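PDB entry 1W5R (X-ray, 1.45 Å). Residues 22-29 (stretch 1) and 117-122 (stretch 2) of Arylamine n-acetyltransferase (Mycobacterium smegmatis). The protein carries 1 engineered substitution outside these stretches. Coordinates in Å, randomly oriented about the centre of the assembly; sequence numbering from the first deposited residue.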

ATOM      1  N   ARG A  22     -27.481  26.084  -6.521  1.00 32.24           N
ATOM      2  CA  ARG A  22     -28.902  25.908  -6.811  1.00 31.16           C
ATOM      3  C   ARG A  22     -29.325  24.465  -6.515  1.00 29.42           C
ATOM      4  O   ARG A  22     -28.500  23.559  -6.625  1.00 29.71           O
ATOM      5  CB  ARG A  22     -29.173  26.217  -8.288  1.00 31.58           C
ATOM      6  CG  ARG A  22     -30.446  27.023  -8.550  1.00 33.82           C
ATOM      7  CD  ARG A  22     -31.340  26.381  -9.628  1.00 36.56           C
ATOM      8  NE  ARG A  22     -30.594  25.946 -10.811  1.00 36.83           N
ATOM      9  CZ  ARG A  22     -31.112  25.237 -11.812  1.00 40.45           C
ATOM     10  NH1 ARG A  22     -32.388  24.880 -11.801  1.00 38.56           N
ATOM     11  NH2 ARG A  22     -30.347  24.884 -12.835  1.00 37.73           N
ATOM     12  N   PRO A  23     -30.600  24.247  -6.132  1.00 27.72           N
ATOM     13  CA  PRO A  23     -31.111  22.884  -5.930  1.00 26.50           C
ATOM     14  C   PRO A  23     -31.428  22.128  -7.229  1.00 25.32           C
ATOM     15  O   PRO A  23     -32.595  21.877  -7.542  1.00 25.20           O
ATOM     16  CB  PRO A  23     -32.381  23.104  -5.104  1.00 26.56           C
ATOM     17  CG  PRO A  23     -32.856  24.465  -5.518  1.00 26.78           C
ATOM     18  CD  PRO A  23     -31.621  25.268  -5.806  1.00 27.42           C
ATOM     19  N   ASP A  24     -30.385  21.746  -7.956  1.00 23.90           N
ATOM     20  CA  ASP A  24     -30.546  20.955  -9.163  1.00 23.16           C
ATOM     21  C   ASP A  24     -29.668  19.706  -9.112  1.00 22.39           C
ATOM     22  O   ASP A  24     -28.861  19.539  -8.182  1.00 21.67           O
ATOM     23  CB  ASP A  24     -30.258  21.809 -10.414  1.00 23.56           C
ATOM     24  CG  ASP A  24     -28.885  22.473 -10.379  1.00 24.73           C
ATOM     25  OD1 ASP A  24     -27.909  21.845  -9.917  1.00 26.05           O
ATOM     26  OD2 ASP A  24     -28.760  23.628 -10.840  1.00 26.35           O
ATOM     27  N   LEU A  25     -29.825  18.836 -10.103  1.00 21.69           N
ATOM     28  CA  LEU A  25     -29.095  17.568 -10.124  1.00 21.56           C
ATOM     29  C   LEU A  25     -27.573  17.743 -10.176  1.00 20.90           C
ATOM     30  O   LEU A  25     -26.845  17.029  -9.489  1.00 20.64           O
ATOM     31  CB  LEU A  25     -29.593  16.677 -11.264  1.00 21.61           C
ATOM     32  CG  LEU A  25     -29.102  15.224 -11.286  1.00 22.48           C
ATOM     33  CD1 LEU A  25     -29.536  14.455 -10.035  1.00 23.04           C
ATOM     34  CD2 LEU A  25     -29.597  14.526 -12.543  1.00 22.55           C
ATOM     35  N   GLY A  26     -27.092  18.690 -10.978  1.00 20.31           N
ATOM     36  CA  GLY A  26     -25.660  18.991 -11.052  1.00 19.63           C
ATOM     37  C   GLY A  26     -25.055  19.337  -9.700  1.00 19.50           C
ATOM     38  O   GLY A  26     -23.961  18.879  -9.355  1.00 19.95           O
ATOM     39  N   THR A  27     -25.782  20.137  -8.926  1.00 18.81           N
ATOM     40  CA  THR A  27     -25.348  20.527  -7.586  1.00 18.62           C
ATOM     41  C   THR A  27     -25.302  19.305  -6.665  1.00 17.46           C
ATOM     42  O   THR A  27     -24.369  19.162  -5.885  1.00 17.72           O
ATOM     43  CB  THR A  27     -26.269  21.599  -6.981  1.00 19.17           C
ATOM     44  OG1 THR A  27     -26.157  22.800  -7.750  1.00 21.37           O
ATOM     45  CG2 THR A  27     -25.893  21.905  -5.527  1.00 20.31           C
ATOM     46  N   LEU A  28     -26.309  18.441  -6.771  1.00 16.58           N
ATOM     47  CA  LEU A  28     -26.367  17.240  -5.937  1.00 15.84           C
ATOM     48  C   LEU A  28     -25.126  16.382  -6.159  1.00 15.62           C
ATOM     49  O   LEU A  28     -24.490  15.930  -5.191  1.00 15.65           O
ATOM     50  CB  LEU A  28     -27.648  16.454  -6.198  1.00 15.90           C
ATOM     51  CG  LEU A  28     -27.964  15.316  -5.212  1.00 15.42           C
ATOM     52  CD1 LEU A  28     -28.104  15.817  -3.775  1.00 17.42           C
ATOM     53  CD2 LEU A  28     -29.221  14.603  -5.662  1.00 15.76           C
ATOM     54  N   HIS A  29     -24.749  16.182  -7.418  1.00 15.39           N
ATOM     55  CA  HIS A  29     -23.512  15.453  -7.732  1.00 15.00           C
ATOM     56  C   HIS A  29     -22.266  16.140  -7.152  1.00 14.70           C
ATOM     57  O   HIS A  29     -21.397  15.500  -6.555  1.00 14.49           O
ATOM     58  CB  HIS A  29     -23.358  15.294  -9.251  1.00 15.52           C
ATOM     59  CG  HIS A  29     -24.241  14.244  -9.843  1.00 16.12           C
ATOM     60  ND1 HIS A  29     -23.814  12.951 -10.061  1.00 15.99           N
ATOM     61  CD2 HIS A  29     -25.530  14.289 -10.259  1.00 17.93           C
ATOM     62  CE1 HIS A  29     -24.800  12.249 -10.588  1.00 16.90           C
ATOM     63  NE2 HIS A  29     -25.851  13.039 -10.725  1.00 17.81           N
ATOM     64  N   SER A 117     -33.480  10.090   0.854  1.00 11.97           N
ATOM     65  CA  SER A 117     -34.201  10.044  -0.409  1.00 12.84           C
ATOM     66  C   SER A 117     -34.490  11.496  -0.802  1.00 13.56           C
ATOM     67  O   SER A 117     -35.187  12.222  -0.068  1.00 13.52           O
ATOM     68  CB  SER A 117     -35.468   9.213  -0.275  1.00 13.01           C
ATOM     69  OG  SER A 117     -36.273   9.374  -1.432  1.00 13.41           O
ATOM     70  N   VAL A 118     -33.919  11.921  -1.930  1.00 14.25           N
ATOM     71  CA  VAL A 118     -33.858  13.339  -2.294  1.00 15.27           C
ATOM     72  C   VAL A 118     -34.587  13.597  -3.613  1.00 16.95           C
ATOM     73  O   VAL A 118     -34.395  12.873  -4.583  1.00 16.91           O
ATOM     74  CB  VAL A 118     -32.387  13.823  -2.392  1.00 15.01           C
ATOM     75  CG1 VAL A 118     -32.279  15.289  -2.765  1.00 15.18           C
ATOM     76  CG2 VAL A 118     -31.645  13.563  -1.081  1.00 13.80           C
ATOM     77  N   ALA A 119     -35.431  14.625  -3.618  1.00 18.70           N
ATOM     78  CA  ALA A 119     -36.107  15.061  -4.840  1.00 20.70           C
ATOM     79  C   ALA A 119     -35.633  16.455  -5.222  1.00 22.58           C
ATOM     80  O   ALA A 119     -35.421  17.307  -4.356  1.00 21.17           O
ATOM     81  CB  ALA A 119     -37.621  15.054  -4.642  1.00 21.21           C
ATOM     82  N   VAL A 120     -35.453  16.683  -6.521  1.00 25.51           N
ATOM     83  CA  VAL A 120     -35.334  18.053  -7.031  1.00 28.88           C
ATOM     84  C   VAL A 120     -36.740  18.651  -7.188  1.00 30.94           C
ATOM     85  O   VAL A 120     -37.668  17.948  -7.608  1.00 31.09           O
ATOM     86  CB  VAL A 120     -34.564  18.145  -8.381  1.00 29.10           C
ATOM     87  CG1 VAL A 120     -33.119  17.706  -8.217  1.00 29.55           C
ATOM     88  CG2 VAL A 120     -35.254  17.347  -9.468  1.00 29.91           C
ATOM     89  N   PRO A 121     -36.910  19.939  -6.825  1.00 32.87           N
ATOM     90  CA  PRO A 121     -38.184  20.665  -6.987  1.00 34.20           C
ATOM     91  C   PRO A 121     -38.992  20.330  -8.261  1.00 35.25           C
ATOM     92  O   PRO A 121     -40.223  20.342  -8.219  1.00 35.69           O
ATOM     93  CB  PRO A 121     -37.758  22.142  -6.987  1.00 34.40           C
ATOM     94  CG  PRO A 121     -36.294  22.166  -6.559  1.00 34.01           C
ATOM     95  CD  PRO A 121     -35.887  20.780  -6.179  1.00 33.27           C
ATOM     96  N   GLY A 122     -38.309  20.029  -9.368  1.00 36.19           N
ATOM     97  CA  GLY A 122     -38.966  19.536 -10.592  1.00 36.90           C
ATOM     98  C   GLY A 122     -38.988  18.017 -10.637  1.00 37.27           C
ATOM     99  O   GLY A 122     -38.060  17.389 -11.159  1.00 37.61           O
TER

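Stretch 1 runs from a loop into the first turn of a helix, which continues beyond the stretch. Stretch 2 is the end of a strand, residues 117-119, and the loop that follows it. The two segments belong to one chain but lie at least 90 residues apart in sequence wherever they touch. The nearest CA atoms across the stretches are those of D24 and V120, CA to CA 6.0 Å. No hydrogen bond joins them. The contact is a small apolar one that buries 226 Å² in total, both sides summed.

R22 opens stretch 1 and does not touch stretch 2. Its role here is local. Its guanidinium forms a salt bridge with the carboxylate of D24, with NH2 of R22 2.8 Å from OD2 of D24. The backbone also turns back on itself at this point, through a weak hydrogen bond of 2.9 Å from N of D24 to O of R22.

P23 makes the first contact across the stretches. Its CA-to-CB bond points toward stretch 2, and its ring meets the ring of P121. CG of P23 lies 4.3 Å from CG of P121, a loose van der Waals distance between two apolar rings. The closest approach of the pair is tighter and involves the backbone: O of P23 is 3.7 Å from CD of P121. The same carbonyl oxygen, O of P23, lies 4.3 Å from CG1 of V120.

D24 points its CA-to-CB bond away from stretch 2. It meets the other stretch through its backbone, with its C atom 4.1 Å from CG1 of V120. Its side chain serves the helix instead. D24 is the N-cap, and its OD1 accepts a hydrogen bond of 2.9 Å from N of T27. This satisfies an amide that has no carbonyl one turn earlier in the helix to pair with.

L25 begins the helix. Its CA-to-CB bond points sideways, and its closest contact is again through the backbone: N of L25 is 4.0 Å from CG1 of V120. One methyl of V120 thus packs against the backbone where loop becomes helix. V120 has the largest covered area of any residue in the contact, 51 Å².

G26 and T27 are out of reach of stretch 2. OG1 of T27 lies 2.7 Å from O of R22 and 2.9 Å from OD1 of D24, so the hydroxyl sits close to both the loop backbone and the cap.

L28 returns to the interface one turn after L25. Its CA-to-CB bond points toward stretch 2, where V118 points back. CD2 of L28 is 4.3 Å from CG1 of V118, an apolar contact between two buried side chains. A119, between V118 and V120, points away, as expected from the alternation along a strand. At the start of the helix, N of L28 donates to O of the cap residue D24 at 3.1 Å.

H29 ends the stretch without touching stretch 2. Its N donates to O of L25 at 3.1 Å, continuing the helical pattern.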